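PDB 3LWJ: putative TetR-family transcriptional regulator from Syntrophomonas wolfei subsp. wolfei, which probably binds DNA through an N-terminal helix-turn-helix and regulates transcription. Local coordinates for residues E12-I17 / L64-K69; E108-V113 / Q122-F127. All blocks are in the same frame, centred on the assembly; numbering follows the deposited sequence. Where two conformers were deposited one is given.

Contact 1. Residues E12-I17 / L64-K69; sequences ERRQKI and LEDFAK
Arg-14 and Asp-66 carry this contact between them, reaching toward each other from opposite directions between helix 10-28 and helix 56-79. The interaction is a salt bridge made of two hydrogen bonds, with the guanidinium meeting the carboxylate end-on through its two terminal nitrogens. NH1 of Arg-14 donates to OD2 of Asp-66 at 2.8 Å, meeting the syn lone pair of that oxygen, with an N-H...O angle of 151°. NH2 of Arg-14 donates to OD1 of Asp-66 at 2.9 Å, again on the syn side but out of the carboxylate plane. The two flat groups are not coplanar: their planes stand 46° apart, a twisted version of the familiar bidentate pair. Arg-14 is modelled in two conformers, so this pairing holds for one of them and need not be permanent.

The reach comes almost entirely from the arginine. Its CG lies anti to the backbone N (chi1 -173°) and the chain stays extended as far as NE, which carries the guanidinium across to the short aspartate. OE1 of Glu-65, 4.8 Å from NH2 of Arg-14, may add a weak long-range attraction. Arg-14 also touches Phe-53, in the loop after helix 46-52.

Both partners remain partly exposed, so water probably screens some of the attraction. The chemistry implies a surface salt bridge, joining helix 10-28, which precedes the predicted helix-turn-helix, to helix 56-79 without an apolar interface between these segments.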
loop_
_atom_site.group_PDB
_atom_site.type_symbol
_atom_site.label_atom_id
_atom_site.label_comp_id
_atom_site.label_asym_id
_atom_site.label_seq_id
_atom_site.Cartn_x
_atom_site.Cartn_y
_atom_site.Cartn_z
ATOM N N GLU A 12 -25.098 -19.795 -10.111
ATOM C CA GLU A 12 -25.801 -19.524 -8.840
ATOM C C GLU A 12 -25.066 -20.072 -7.628
ATOM O O GLU A 12 -24.811 -19.350 -6.666
ATOM C CB GLU A 12 -27.199 -20.150 -8.850
ATOM C CG GLU A 12 -28.295 -19.215 -9.316
ATOM C CD GLU A 12 -29.362 -19.913 -10.141
ATOM O OE1 GLU A 12 -29.347 -21.160 -10.237
ATOM O OE2 GLU A 12 -30.217 -19.208 -10.714
ATOM N N ARG A 13 -24.759 -21.366 -7.683
ATOM C CA ARG A 13 -24.044 -22.045 -6.608
ATOM C C ARG A 13 -22.650 -21.513 -6.341
ATOM O O ARG A 13 -22.297 -21.322 -5.178
ATOM C CB ARG A 13 -23.881 -23.503 -6.931
ATOM C CG ARG A 13 -25.106 -24.281 -6.772
ATOM C CD ARG A 13 -24.744 -25.670 -7.128
ATOM N NE ARG A 13 -25.838 -26.591 -6.961
ATOM C CZ ARG A 13 -25.730 -27.889 -7.191
ATOM N NH1 ARG A 13 -24.583 -28.427 -7.593
ATOM N NH2 ARG A 13 -26.779 -28.647 -7.014
ATOM N N ARG A 14 -21.846 -21.356 -7.403
ATOM C CA ARG A 14 -20.525 -20.723 -7.293
ATOM C C ARG A 14 -20.683 -19.385 -6.574
ATOM O O ARG A 14 -19.966 -19.088 -5.617
ATOM C CB ARG A 14 -19.888 -20.517 -8.681
ATOM C CG ARG A 14 -18.424 -20.025 -8.676
ATOM C CD ARG A 14 -17.995 -19.570 -10.072
ATOM N NE ARG A 14 -16.737 -18.820 -10.109
ATOM C CZ ARG A 14 -16.609 -17.486 -10.119
ATOM N NH1 ARG A 14 -17.640 -16.660 -10.088
ATOM N NH2 ARG A 14 -15.400 -16.959 -10.172
ATOM N N GLN A 15 -21.649 -18.595 -7.032
ATOM C CA GLN A 15 -21.949 -17.303 -6.415
ATOM C C GLN A 15 -22.405 -17.396 -4.957
ATOM O O GLN A 15 -22.050 -16.542 -4.134
ATOM C CB GLN A 15 -23.037 -16.547 -7.200
ATOM C CG GLN A 15 -23.163 -15.074 -6.766
ATOM C CD GLN A 15 -21.860 -14.350 -6.922
ATOM O OE1 GLN A 15 -21.251 -14.412 -7.986
ATOM N NE2 GLN A 15 -21.389 -13.698 -5.854
ATOM N N LYS A 16 -23.237 -18.377 -4.635
ATOM C CA LYS A 16 -23.682 -18.483 -3.259
ATOM C C LYS A 16 -22.473 -18.726 -2.362
ATOM O O LYS A 16 -22.385 -18.137 -1.290
ATOM C CB LYS A 16 -24.712 -19.599 -3.056
ATOM C CG LYS A 16 -25.491 -19.407 -1.749
ATOM C CD LYS A 16 -26.362 -20.589 -1.376
ATOM C CE LYS A 16 -27.121 -20.291 -0.081
ATOM N NZ LYS A 16 -27.608 -21.526 0.591
ATOM N N ILE A 17 -21.557 -19.599 -2.788
ATOM C CA ILE A 17 -20.393 -19.957 -1.942
ATOM C C ILE A 17 -19.495 -18.712 -1.734
ATOM O O ILE A 17 -19.040 -18.453 -0.620
ATOM C CB ILE A 17 -19.582 -21.170 -2.490
ATOM C CG1 ILE A 17 -20.447 -22.435 -2.595
ATOM C CG2 ILE A 17 -18.407 -21.492 -1.588
ATOM C CD1 ILE A 17 -19.868 -23.497 -3.550
ATOM N N LEU A 64 -11.152 -12.548 -6.280
ATOM C CA LEU A 64 -10.307 -11.519 -6.867
ATOM C C LEU A 64 -10.242 -11.562 -8.405
ATOM O O LEU A 64 -10.079 -10.513 -9.057
ATOM C CB LEU A 64 -8.899 -11.584 -6.292
ATOM C CG LEU A 64 -8.732 -11.312 -4.790
ATOM C CD1 LEU A 64 -7.328 -11.747 -4.302
ATOM C CD2 LEU A 64 -8.984 -9.846 -4.472
ATOM N N GLU A 65 -10.359 -12.743 -8.981
ATOM C CA GLU A 65 -10.494 -12.885 -10.439
ATOM C C GLU A 65 -11.721 -12.150 -10.985
ATOM O O GLU A 65 -11.645 -11.458 -11.991
ATOM C CB GLU A 65 -10.654 -14.353 -10.835
ATOM C CG GLU A 65 -9.346 -15.105 -10.925
ATOM C CD GLU A 65 -9.520 -16.635 -10.984
ATOM O OE1 GLU A 65 -10.674 -17.133 -11.126
ATOM O OE2 GLU A 65 -8.482 -17.332 -10.880
ATOM N N ASP A 66 -12.854 -12.357 -10.331
ATOM C CA ASP A 66 -14.092 -11.682 -10.687
ATOM C C ASP A 66 -13.911 -10.178 -10.548
ATOM O O ASP A 66 -14.383 -9.423 -11.371
ATOM C CB ASP A 66 -15.198 -12.144 -9.761
ATOM C CG ASP A 66 -15.671 -13.582 -10.079
ATOM O OD1 ASP A 66 -15.085 -14.210 -10.982
ATOM O OD2 ASP A 66 -16.608 -14.089 -9.425
ATOM N N PHE A 67 -13.207 -9.767 -9.498
ATOM C CA PHE A 67 -12.971 -8.352 -9.189
ATOM C C PHE A 67 -12.123 -7.696 -10.281
ATOM O O PHE A 67 -12.487 -6.655 -10.819
ATOM C CB PHE A 67 -12.275 -8.289 -7.832
ATOM C CG PHE A 67 -12.368 -6.969 -7.074
ATOM C CD1 PHE A 67 -13.338 -5.994 -7.339
ATOM C CD2 PHE A 67 -11.482 -6.757 -6.019
ATOM C CE1 PHE A 67 -13.395 -4.832 -6.578
ATOM C CE2 PHE A 67 -11.537 -5.601 -5.253
ATOM C CZ PHE A 67 -12.507 -4.634 -5.531
ATOM N N ALA A 68 -10.989 -8.314 -10.601
ATOM C CA ALA A 68 -10.111 -7.829 -11.692
ATOM C C ALA A 68 -10.897 -7.743 -12.991
ATOM O O ALA A 68 -10.756 -6.803 -13.752
ATOM C CB ALA A 68 -8.876 -8.775 -11.885
ATOM N N LYS A 69 -11.708 -8.755 -13.237
ATOM C CA LYS A 69 -12.464 -8.847 -14.444
ATOM C C LYS A 69 -13.460 -7.686 -14.563
ATOM O O LYS A 69 -13.649 -7.126 -15.646
ATOM C CB LYS A 69 -13.196 -10.189 -14.502
ATOM C CG LYS A 69 -13.861 -10.415 -15.831
ATOM C CD LYS A 69 -14.624 -11.717 -15.911
ATOM C CE LYS A 69 -15.204 -11.852 -17.316
ATOM N NZ LYS A 69 -16.148 -12.975 -17.400
#

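Contact 2. Residues E108-V113 / Q122-F127; sequences EIYSRV and QCLKQF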
loop_
_atom_site.group_PDB
_atom_site.type_symbol
_atom_site.label_atom_id
_atom_site.label_comp_id
_atom_site.label_asym_id
_atom_site.label_seq_id
_atom_site.Cartn_x
_atom_site.Cartn_y
_atom_site.Cartn_z
ATOM N N GLU A 108 -12.507 -4.282 1.582
ATOM C CA GLU A 108 -12.024 -4.390 2.954
ATOM C C GLU A 108 -11.090 -5.594 3.154
ATOM O O GLU A 108 -9.981 -5.427 3.666
ATOM C CB GLU A 108 -13.172 -4.452 3.940
ATOM C CG GLU A 108 -12.778 -3.893 5.302
ATOM C CD GLU A 108 -13.878 -4.035 6.356
ATOM O OE1 GLU A 108 -15.057 -3.724 6.058
ATOM O OE2 GLU A 108 -13.535 -4.479 7.474
ATOM N N ILE A 109 -11.524 -6.798 2.751
ATOM C CA ILE A 109 -10.682 -7.983 2.895
ATOM C C ILE A 109 -9.352 -7.777 2.164
ATOM O O ILE A 109 -8.311 -7.986 2.749
ATOM C CB ILE A 109 -11.350 -9.262 2.355
ATOM C CG1 ILE A 109 -12.584 -9.647 3.177
ATOM C CG2 ILE A 109 -10.342 -10.457 2.313
ATOM C CD1 ILE A 109 -12.317 -9.871 4.645
ATOM N N TYR A 110 -9.401 -7.331 0.901
ATOM C CA TYR A 110 -8.186 -6.987 0.130
ATOM C C TYR A 110 -7.250 -6.064 0.886
ATOM O O TYR A 110 -6.023 -6.229 0.828
ATOM C CB TYR A 110 -8.613 -6.365 -1.189
ATOM C CG TYR A 110 -7.545 -5.742 -2.041
ATOM C CD1 TYR A 110 -6.402 -6.464 -2.434
ATOM C CD2 TYR A 110 -7.709 -4.434 -2.530
ATOM C CE1 TYR A 110 -5.429 -5.867 -3.261
ATOM C CE2 TYR A 110 -6.749 -3.846 -3.362
ATOM C CZ TYR A 110 -5.619 -4.584 -3.726
ATOM O OH TYR A 110 -4.680 -4.005 -4.533
ATOM N N SER A 111 -7.832 -5.091 1.585
ATOM C CA SER A 111 -7.086 -4.047 2.297
ATOM C C SER A 111 -6.595 -4.488 3.652
ATOM O O SER A 111 -5.803 -3.787 4.275
ATOM C CB SER A 111 -7.964 -2.799 2.499
ATOM O OG SER A 111 -8.389 -2.267 1.257
ATOM N N ARG A 112 -7.080 -5.622 4.125
ATOM C CA ARG A 112 -6.694 -6.117 5.444
ATOM C C ARG A 112 -5.704 -7.291 5.405
ATOM O O ARG A 112 -4.889 -7.409 6.294
ATOM C CB ARG A 112 -7.925 -6.534 6.238
ATOM C CG ARG A 112 -8.798 -5.371 6.683
ATOM C CD ARG A 112 -9.881 -5.867 7.652
ATOM N NE ARG A 112 -10.601 -4.739 8.246
ATOM C CZ ARG A 112 -10.120 -3.979 9.227
ATOM N NH1 ARG A 112 -8.910 -4.221 9.737
ATOM N NH2 ARG A 112 -10.843 -2.964 9.697
ATOM N N VAL A 113 -5.783 -8.149 4.391
ATOM C CA VAL A 113 -4.999 -9.380 4.410
ATOM C C VAL A 113 -3.634 -9.301 3.697
ATOM O O VAL A 113 -2.870 -10.260 3.752
ATOM C CB VAL A 113 -5.797 -10.579 3.864
ATOM C CG1 VAL A 113 -7.132 -10.753 4.650
ATOM C CG2 VAL A 113 -5.960 -10.489 2.340
ATOM N N GLN A 122 0.466 -14.635 -2.344
ATOM C CA GLN A 122 0.485 -15.226 -3.693
ATOM C C GLN A 122 -0.850 -14.915 -4.403
ATOM O O GLN A 122 -0.869 -14.600 -5.568
ATOM C CB GLN A 122 0.746 -16.761 -3.657
ATOM C CG GLN A 122 2.220 -17.213 -3.346
ATOM C CD GLN A 122 2.398 -18.735 -3.038
ATOM O OE1 GLN A 122 3.525 -19.203 -2.829
ATOM N NE2 GLN A 122 1.294 -19.495 -3.025
ATOM N N CYS A 123 -1.978 -15.047 -3.693
ATOM C CA CYS A 123 -3.283 -14.747 -4.313
ATOM C C CYS A 123 -3.384 -13.264 -4.677
ATOM O O CYS A 123 -3.831 -12.902 -5.758
ATOM C CB CYS A 123 -4.439 -15.056 -3.379
ATOM S SG CYS A 123 -4.604 -16.774 -2.884
ATOM N N LEU A 124 -2.990 -12.383 -3.765
ATOM C CA LEU A 124 -3.093 -10.957 -4.055
ATOM C C LEU A 124 -2.154 -10.629 -5.204
ATOM O O LEU A 124 -2.453 -9.746 -5.969
ATOM C CB LEU A 124 -2.833 -10.089 -2.824
ATOM C CG LEU A 124 -4.108 -9.731 -2.028
ATOM C CD1 LEU A 124 -4.816 -10.983 -1.425
ATOM C CD2 LEU A 124 -3.787 -8.737 -0.937
ATOM N N LYS A 125 -1.046 -11.382 -5.335
ATOM C CA LYS A 125 -0.040 -11.100 -6.376
ATOM C C LYS A 125 -0.604 -11.363 -7.757
ATOM O O LYS A 125 -0.363 -10.604 -8.679
ATOM C CB LYS A 125 1.283 -11.868 -6.168
ATOM C CG LYS A 125 2.414 -11.360 -7.100
ATOM C CD LYS A 125 3.768 -12.101 -6.885
ATOM C CE LYS A 125 4.793 -11.674 -7.906
ATOM N NZ LYS A 125 4.406 -12.069 -9.308
ATOM N N GLN A 126 -1.418 -12.401 -7.878
ATOM C CA GLN A 126 -2.037 -12.699 -9.160
ATOM C C GLN A 126 -3.045 -11.622 -9.565
ATOM O O GLN A 126 -3.087 -11.202 -10.711
ATOM C CB GLN A 126 -2.659 -14.108 -9.131
ATOM C CG GLN A 126 -1.595 -15.152 -8.898
ATOM C CD GLN A 126 -2.107 -16.580 -8.891
ATOM O OE1 GLN A 126 -3.091 -16.907 -9.569
ATOM N NE2 GLN A 126 -1.423 -17.451 -8.127
ATOM N N PHE A 127 -3.845 -11.182 -8.608
ATOM C CA PHE A 127 -4.789 -10.086 -8.796
ATOM C C PHE A 127 -4.041 -8.780 -9.199
ATOM O O PHE A 127 -4.272 -8.204 -10.263
ATOM C CB PHE A 127 -5.592 -9.932 -7.501
ATOM C CG PHE A 127 -6.432 -8.710 -7.452
ATOM C CD1 PHE A 127 -7.559 -8.609 -8.244
ATOM C CD2 PHE A 127 -6.105 -7.664 -6.611
ATOM C CE1 PHE A 127 -8.343 -7.488 -8.223
ATOM C CE2 PHE A 127 -6.895 -6.518 -6.585
ATOM C CZ PHE A 127 -8.022 -6.438 -7.386
#
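Tyr-110 and Phe-127 each hold CG anti to the backbone N, with chi1 near 170° in both, and these settings bring the two rings together between helices 104-113 and 118-144. There they form a T-shaped pair. The edge of Phe-127 points at a face of Tyr-110, with ring centroids 5.2 Å apart and planes at 80°. CE2 of Phe-127 leads, 3.7 Å from CZ of Tyr-110 and displaced from the ring centre toward the rim.

Leu-124 fills the position one turn earlier. In the conformer described, one of two modelled, its CD2 lies 3.8 Å from CD1 of Tyr-110, approaching that ring obliquely, while its other methyl, CD1, meets CG2 of Val-113 at 4.0 Å. So placed, the leucine can touch the tyrosine and the valine with its two branches. The phenol oxygen of Tyr-110 is hydrogen-bonded to Glu-128, which gives this buried ring a polar tether beyond its apolar contacts. Replacing the tyrosine by an alanine would probably leave the edge of Phe-127 without the ring face it packs on, open a gap beside Leu-124 and deprive Glu-128 of its hydroxyl partner.

The two short helical segments run at 123° to one another, their axes 11.3 Å apart at closest approach. Around them, Leu-64 of helix 56-79 packs on Leu-124 and Phe-127, helix 153-173 meets Tyr-110 through Lys-165, and Tyr-30, in the loop after helix 10-28, touches Val-113.

How the contacts relate
The two contacts illustrate how one helix can serve both a polar surface tie and a buried core. The centres of contact 1 and contact 2 are about 15 Å apart, and the contacts follow in series along the chain, but segment 64-69 joins them in space. While Asp-66 turns to contact 1, Leu-64 and Phe-67 of the same segment pack against contact 2: CD1 of Leu-64 is 3.9 Å from CD1 of Leu-124 in the conformer described, and CD2 of Phe-67 is 3.7 Å from CZ of Phe-127. Helix 56-79 thus physically links helix 10-28, which precedes the predicted helix-turn-helix, to the packing of helices 104-113 and 118-144.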